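Local atomic coordinates of kojibiose phosphorylase (Gut metagenome, PDB entry 6W0P), a protein that belongs to glycoside hydrolase family 65, with a beta-rich N-terminal domain, a helical central catalytic domain and a smaller C-terminal domain. Residues Q134-R143 with Y154-T165. Numbering follows the deposited sequence.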
ATOM      1  N   GLN A 134     -27.988 -21.986 -48.107  1.00 47.00           N
ATOM      2  CA  GLN A 134     -27.862 -22.078 -49.584  1.00 49.74           C
ATOM      3  C   GLN A 134     -27.445 -20.711 -50.136  1.00 47.28           C
ATOM      4  O   GLN A 134     -27.312 -20.607 -51.342  1.00 47.64           O
ATOM      5  CB  GLN A 134     -29.179 -22.558 -50.217  1.00 51.41           C
ATOM      6  CG  GLN A 134     -29.720 -23.864 -49.636  1.00 54.14           C
ATOM      7  CD  GLN A 134     -28.652 -24.919 -49.454  1.00 55.56           C
ATOM      8  OE1 GLN A 134     -28.320 -25.311 -48.331  1.00 56.54           O
ATOM      9  NE2 GLN A 134     -28.085 -25.372 -50.563  1.00 57.70           N
ATOM     10  N   ALA A 135     -27.285 -19.718 -49.264  1.00 46.05           N
ATOM     11  CA  ALA A 135     -27.133 -18.288 -49.612  1.00 45.24           C
ATOM     12  C   ALA A 135     -25.708 -17.831 -49.317  1.00 43.78           C
ATOM     13  O   ALA A 135     -25.118 -18.306 -48.322  1.00 43.03           O
ATOM     14  CB  ALA A 135     -28.125 -17.448 -48.843  1.00 45.10           C
ATOM     15  N   LYS A 136     -25.198 -16.955 -50.180  1.00 42.98           N
ATOM     16  CA  LYS A 136     -24.030 -16.080 -49.922  1.00 43.13           C
ATOM     17  C   LYS A 136     -24.548 -14.637 -49.817  1.00 41.96           C
ATOM     18  O   LYS A 136     -25.054 -14.106 -50.850  1.00 40.26           O
ATOM     19  CB  LYS A 136     -22.989 -16.249 -51.032  1.00 44.66           C
ATOM     20  CG  LYS A 136     -22.486 -17.669 -51.179  1.00 46.51           C
ATOM     21  CD  LYS A 136     -21.248 -17.776 -52.014  1.00 49.04           C
ATOM     22  CE  LYS A 136     -21.005 -19.212 -52.440  1.00 51.47           C
ATOM     23  NZ  LYS A 136     -19.641 -19.405 -52.987  1.00 53.12           N
ATOM     24  N   ILE A 137     -24.487 -14.058 -48.610  1.00 40.18           N
ATOM     25  CA  ILE A 137     -24.929 -12.661 -48.342  1.00 39.29           C
ATOM     26  C   ILE A 137     -23.699 -11.784 -48.046  1.00 39.45           C
ATOM     27  O   ILE A 137     -23.021 -11.976 -47.009  1.00 37.41           O
ATOM     28  CB  ILE A 137     -25.973 -12.633 -47.223  1.00 39.35           C
ATOM     29  CG1 ILE A 137     -26.942 -13.822 -47.326  1.00 39.85           C
ATOM     30  CG2 ILE A 137     -26.702 -11.297 -47.225  1.00 39.27           C
ATOM     31  CD1 ILE A 137     -28.066 -13.790 -46.324  1.00 39.08           C
ATOM     32  N   LYS A 138     -23.407 -10.866 -48.963  1.00 40.26           N
ATOM     33  CA  LYS A 138     -22.369  -9.819 -48.781  1.00 41.32           C
ATOM     34  C   LYS A 138     -22.943  -8.720 -47.871  1.00 39.76           C
ATOM     35  O   LYS A 138     -23.971  -8.104 -48.221  1.00 37.97           O
ATOM     36  CB  LYS A 138     -21.907  -9.312 -50.144  1.00 43.08           C
ATOM     37  CG  LYS A 138     -20.523  -8.685 -50.125  1.00 46.55           C
ATOM     38  CD  LYS A 138     -20.310  -7.714 -51.258  1.00 48.29           C
ATOM     39  CE  LYS A 138     -19.093  -6.834 -51.067  1.00 49.22           C
ATOM     40  NZ  LYS A 138     -19.096  -5.763 -52.087  1.00 49.86           N
ATOM     41  N   ILE A 139     -22.340  -8.558 -46.693  1.00 39.66           N
ATOM     42  CA  ILE A 139     -22.732  -7.555 -45.661  1.00 39.39           C
ATOM     43  C   ILE A 139     -21.701  -6.436 -45.711  1.00 38.09           C
ATOM     44  O   ILE A 139     -20.505  -6.753 -45.565  1.00 37.34           O
ATOM     45  CB  ILE A 139     -22.728  -8.152 -44.237  1.00 40.00           C
ATOM     46  CG1 ILE A 139     -23.492  -9.475 -44.130  1.00 41.01           C
ATOM     47  CG2 ILE A 139     -23.213  -7.114 -43.227  1.00 39.58           C
ATOM     48  CD1 ILE A 139     -24.899  -9.388 -44.573  1.00 41.28           C
ATOM     49  N   ILE A 140     -22.137  -5.184 -45.830  1.00 38.01           N
ATOM     50  CA  ILE A 140     -21.246  -4.010 -45.614  1.00 37.09           C
ATOM     51  C   ILE A 140     -21.830  -3.213 -44.455  1.00 36.59           C
ATOM     52  O   ILE A 140     -22.979  -2.798 -44.574  1.00 36.89           O
ATOM     53  CB  ILE A 140     -21.106  -3.150 -46.880  1.00 37.38           C
ATOM     54  CG1 ILE A 140     -20.833  -3.974 -48.141  1.00 37.96           C
ATOM     55  CG2 ILE A 140     -20.048  -2.082 -46.666  1.00 37.13           C
ATOM     56  CD1 ILE A 140     -21.015  -3.181 -49.444  1.00 37.59           C
ATOM     57  N   ILE A 141     -21.058  -3.025 -43.379  1.00 36.31           N
ATOM     58  CA  ILE A 141     -21.460  -2.208 -42.198  1.00 35.60           C
ATOM     59  C   ILE A 141     -20.517  -1.012 -42.109  1.00 35.24           C
ATOM     60  O   ILE A 141     -19.307  -1.202 -41.920  1.00 34.65           O
ATOM     61  CB  ILE A 141     -21.494  -3.050 -40.917  1.00 35.28           C
ATOM     62  CG1 ILE A 141     -22.437  -4.238 -41.092  1.00 35.53           C
ATOM     63  CG2 ILE A 141     -21.857  -2.201 -39.713  1.00 35.42           C
ATOM     64  CD1 ILE A 141     -22.452  -5.187 -39.935  1.00 36.01           C
ATOM     65  N   SER A 142     -21.084   0.180 -42.268  1.00 34.78           N
ATOM     66  CA  SER A 142     -20.348   1.460 -42.343  1.00 34.61           C
ATOM     67  C   SER A 142     -20.742   2.304 -41.130  1.00 34.62           C
ATOM     68  O   SER A 142     -21.930   2.259 -40.756  1.00 34.50           O
ATOM     69  CB  SER A 142     -20.627   2.134 -43.664  1.00 34.11           C
ATOM     70  OG  SER A 142     -20.322   1.251 -44.741  1.00 33.93           O
ATOM     71  N   ARG A 143     -19.784   2.985 -40.494  1.00 34.44           N
ATOM     72  CA  ARG A 143     -20.127   3.954 -39.428  1.00 35.17           C
ATOM     73  C   ARG A 143     -19.172   5.155 -39.360  1.00 33.35           C
ATOM     74  O   ARG A 143     -17.998   5.102 -39.826  1.00 32.25           O
ATOM     75  CB  ARG A 143     -20.316   3.254 -38.080  1.00 37.48           C
ATOM     76  CG  ARG A 143     -19.208   2.318 -37.632  1.00 38.18           C
ATOM     77  CD  ARG A 143     -19.726   1.382 -36.553  1.00 39.48           C
ATOM     78  NE  ARG A 143     -18.720   1.165 -35.520  1.00 41.77           N
ATOM     79  CZ  ARG A 143     -18.698   0.158 -34.645  1.00 41.52           C
ATOM     80  NH1 ARG A 143     -19.631  -0.771 -34.668  1.00 41.71           N
ATOM     81  NH2 ARG A 143     -17.712   0.076 -33.761  1.00 40.81           N
ATOM     82  N   TYR A 154     -23.682   7.826 -37.033  1.00 33.54           N
ATOM     83  CA  TYR A 154     -24.398   7.279 -38.204  1.00 33.35           C
ATOM     84  C   TYR A 154     -23.905   5.864 -38.480  1.00 33.89           C
ATOM     85  O   TYR A 154     -22.684   5.566 -38.328  1.00 34.42           O
ATOM     86  CB  TYR A 154     -24.170   8.190 -39.406  1.00 32.56           C
ATOM     87  CG  TYR A 154     -24.355   9.647 -39.069  1.00 32.74           C
ATOM     88  CD1 TYR A 154     -25.577  10.120 -38.625  1.00 32.26           C
ATOM     89  CD2 TYR A 154     -23.308  10.551 -39.184  1.00 32.24           C
ATOM     90  CE1 TYR A 154     -25.751  11.453 -38.303  1.00 33.06           C
ATOM     91  CE2 TYR A 154     -23.471  11.888 -38.870  1.00 32.27           C
ATOM     92  CZ  TYR A 154     -24.703  12.350 -38.454  1.00 32.65           C
ATOM     93  OH  TYR A 154     -24.852  13.665 -38.119  1.00 32.41           O
ATOM     94  N   GLN A 155     -24.823   5.025 -38.939  1.00 34.18           N
ATOM     95  CA  GLN A 155     -24.526   3.623 -39.294  1.00 34.30           C
ATOM     96  C   GLN A 155     -25.308   3.301 -40.553  1.00 35.15           C
ATOM     97  O   GLN A 155     -26.470   3.694 -40.634  1.00 38.40           O
ATOM     98  CB  GLN A 155     -24.923   2.678 -38.163  1.00 34.08           C
ATOM     99  CG  GLN A 155     -24.539   1.230 -38.410  1.00 33.65           C
ATOM    100  CD  GLN A 155     -25.025   0.372 -37.271  1.00 33.92           C
ATOM    101  OE1 GLN A 155     -26.184   0.454 -36.868  1.00 33.69           O
ATOM    102  NE2 GLN A 155     -24.123  -0.435 -36.726  1.00 33.95           N
ATOM    103  N   MET A 156     -24.669   2.623 -41.485  1.00 34.49           N
ATOM    104  CA  MET A 156     -25.296   2.150 -42.724  1.00 34.63           C
ATOM    105  C   MET A 156     -24.984   0.662 -42.834  1.00 35.01           C
ATOM    106  O   MET A 156     -23.828   0.275 -42.594  1.00 34.64           O
ATOM    107  CB  MET A 156     -24.779   2.904 -43.949  1.00 34.57           C
ATOM    108  CG  MET A 156     -25.545   2.589 -45.212  1.00 34.74           C
ATOM    109  SD  MET A 156     -25.085   3.647 -46.604  1.00 34.88           S
ATOM    110  CE  MET A 156     -23.343   3.269 -46.853  1.00 34.89           C
ATOM    111  N   ILE A 157     -26.022  -0.124 -43.118  1.00 35.33           N
ATOM    112  CA  ILE A 157     -25.968  -1.598 -43.276  1.00 35.83           C
ATOM    113  C   ILE A 157     -26.590  -1.930 -44.635  1.00 35.99           C
ATOM    114  O   ILE A 157     -27.766  -1.568 -44.857  1.00 35.20           O
ATOM    115  CB  ILE A 157     -26.703  -2.302 -42.120  1.00 36.04           C
ATOM    116  CG1 ILE A 157     -26.245  -1.791 -40.754  1.00 36.25           C
ATOM    117  CG2 ILE A 157     -26.536  -3.805 -42.238  1.00 36.48           C
ATOM    118  CD1 ILE A 157     -27.195  -2.117 -39.627  1.00 36.93           C
ATOM    119  N   SER A 158     -25.814  -2.583 -45.497  1.00 35.97           N
ATOM    120  CA  SER A 158     -26.268  -3.125 -46.796  1.00 35.62           C
ATOM    121  C   SER A 158     -26.135  -4.660 -46.829  1.00 35.75           C
ATOM    122  O   SER A 158     -25.174  -5.213 -46.261  1.00 35.13           O
ATOM    123  CB  SER A 158     -25.514  -2.498 -47.905  1.00 35.05           C
ATOM    124  OG  SER A 158     -24.292  -3.166 -48.086  1.00 34.75           O
ATOM    125  N   PHE A 159     -27.076  -5.312 -47.510  1.00 35.88           N
ATOM    126  CA  PHE A 159     -27.156  -6.780 -47.690  1.00 36.19           C
ATOM    127  C   PHE A 159     -27.184  -7.059 -49.195  1.00 36.39           C
ATOM    128  O   PHE A 159     -27.930  -6.365 -49.916  1.00 35.39           O
ATOM    129  CB  PHE A 159     -28.414  -7.309 -46.997  1.00 36.02           C
ATOM    130  CG  PHE A 159     -28.482  -7.101 -45.503  1.00 35.47           C
ATOM    131  CD1 PHE A 159     -27.961  -8.037 -44.628  1.00 35.10           C
ATOM    132  CD2 PHE A 159     -29.116  -5.997 -44.966  1.00 35.26           C
ATOM    133  CE1 PHE A 159     -28.046  -7.860 -43.260  1.00 34.59           C
ATOM    134  CE2 PHE A 159     -29.195  -5.818 -43.596  1.00 35.01           C
ATOM    135  CZ  PHE A 159     -28.667  -6.753 -42.744  1.00 34.82           C
ATOM    136  N   GLU A 160     -26.366  -7.988 -49.681  1.00 37.36           N
ATOM    137  CA  GLU A 160     -26.489  -8.444 -51.091  1.00 38.95           C
ATOM    138  C   GLU A 160     -26.402  -9.968 -51.124  1.00 39.60           C
ATOM    139  O   GLU A 160     -25.278 -10.497 -50.961  1.00 39.33           O
ATOM    140  CB  GLU A 160     -25.445  -7.807 -52.009  1.00 39.45           C
ATOM    141  CG  GLU A 160     -25.662  -8.185 -53.473  1.00 40.67           C
ATOM    142  CD  GLU A 160     -24.904  -7.351 -54.497  1.00 41.02           C
ATOM    143  OE1 GLU A 160     -24.400  -6.264 -54.127  1.00 40.51           O
ATOM    144  OE2 GLU A 160     -24.805  -7.804 -55.663  1.00 42.10           O
ATOM    145  N   SER A 161     -27.550 -10.626 -51.335  1.00 40.04           N
ATOM    146  CA  SER A 161     -27.690 -12.101 -51.416  1.00 40.39           C
ATOM    147  C   SER A 161     -27.514 -12.563 -52.860  1.00 40.63           C
ATOM    148  O   SER A 161     -28.030 -11.877 -53.759  1.00 41.84           O
ATOM    149  CB  SER A 161     -29.023 -12.544 -50.877  1.00 40.59           C
ATOM    150  OG  SER A 161     -29.024 -13.948 -50.670  1.00 40.55           O
ATOM    151  N   ASP A 162     -26.817 -13.679 -53.074  1.00 41.25           N
ATOM    152  CA  ASP A 162     -26.695 -14.319 -54.416  1.00 42.46           C
ATOM    153  C   ASP A 162     -28.001 -15.060 -54.763  1.00 42.30           C
ATOM    154  O   ASP A 162     -28.180 -15.363 -55.940  1.00 43.31           O
ATOM    155  CB  ASP A 162     -25.443 -15.207 -54.539  1.00 43.05           C
ATOM    156  CG  ASP A 162     -25.431 -16.461 -53.666  1.00 44.47           C
ATOM    157  OD1 ASP A 162     -26.314 -16.580 -52.759  1.00 44.47           O
ATOM    158  OD2 ASP A 162     -24.540 -17.324 -53.886  1.00 44.60           O
ATOM    159  N   ILE A 163     -28.893 -15.341 -53.806  1.00 42.82           N
ATOM    160  CA  ILE A 163     -30.242 -15.942 -54.082  1.00 43.43           C
ATOM    161  C   ILE A 163     -31.318 -15.118 -53.388  1.00 43.17           C
ATOM    162  O   ILE A 163     -30.999 -14.449 -52.414  1.00 43.26           O
ATOM    163  CB  ILE A 163     -30.351 -17.416 -53.637  1.00 44.15           C
ATOM    164  CG1 ILE A 163     -30.129 -17.574 -52.132  1.00 44.38           C
ATOM    165  CG2 ILE A 163     -29.421 -18.315 -54.434  1.00 44.28           C
ATOM    166  CD1 ILE A 163     -30.383 -18.968 -51.619  1.00 44.53           C
ATOM    167  N   ASP A 164     -32.559 -15.225 -53.858  1.00 44.52           N
ATOM    168  CA  ASP A 164     -33.769 -14.775 -53.114  1.00 45.36           C
ATOM    169  C   ASP A 164     -33.761 -15.451 -51.738  1.00 44.63           C
ATOM    170  O   ASP A 164     -33.652 -16.691 -51.691  1.00 45.20           O
ATOM    171  CB  ASP A 164     -35.067 -15.080 -53.872  1.00 45.70           C
ATOM    172  CG  ASP A 164     -35.258 -14.257 -55.134  1.00 46.50           C
ATOM    173  OD1 ASP A 164     -34.657 -13.168 -55.227  1.00 47.03           O
ATOM    174  OD2 ASP A 164     -35.988 -14.717 -56.030  1.00 47.88           O
ATOM    175  N   THR A 165     -33.822 -14.662 -50.667  1.00 43.41           N
ATOM    176  CA  THR A 165     -33.971 -15.166 -49.276  1.00 43.48           C
ATOM    177  C   THR A 165     -34.506 -14.049 -48.377  1.00 43.91           C
ATOM    178  O   THR A 165     -34.520 -12.857 -48.801  1.00 44.22           O
ATOM    179  CB  THR A 165     -32.647 -15.716 -48.730  1.00 42.93           C
ATOM    180  OG1 THR A 165     -32.932 -16.358 -47.488  1.00 41.66           O
ATOM    181  CG2 THR A 165     -31.589 -14.646 -48.518  1.00 42.17           C
TER
HETATM  182  O   HOH W   1     -23.931  -5.375 -49.320  1.00 35.53           O
HETATM  183  O   HOH W   2     -22.436   0.086 -45.187  1.00 28.48           O
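Lys138 with Glu160, Ile140 with Ser158 and Ser142 with Met156 form the hydrogen-bonded pairs of an antiparallel ladder between strands 135-143 and 154-161, whose N-to-C directions differ by 158° and whose axes come within 4.4 Å. Where the second strand ends, the carboxylate of Asp162 stands in as acceptor for the backbone carbonyl, while Asp162 N still donates to Lys136 O. With chi1 at 67°, the carboxylate folds back across the gap, and Asp162 OD1 receives Lys136 N at 2.8 Å from above the carboxylate plane. Asp162 OD2 lies 3.4 Å from Lys136 CG, against the aliphatic start of the lysine chain. Just past the strand end, Ile163 CG1 packs on Ala135 CB, and Ser161 OG holds the loop by donating to Ile163 O at 2.7 Å. The two strands form a beta hairpin in the middle of the large antiparallel sheet of the N-terminal domain, part of its beta-sandwich. On the face bearing Ile137, Ile139, Ile141, Ile157 and Phe159, Phe159 meets Ile167 and Leu169 and Ile157 meets Leu171 of strand 165-174, whereas Ile141 lies on Asp47 and Glu48. Ile139 CD1 reaches Phe159 CD1 at 3.3 Å, a tight approach oblique to the ring, whereas Ile137 CG2 sits at the ring's edge. The other face carries two waters: one joins Lys138 O to Ser158 OG, 2.6 Å from the latter, and the second links Ser142 OG with Met156 O. Ile140 CB packs against Ser158 OG at 3.4 Å.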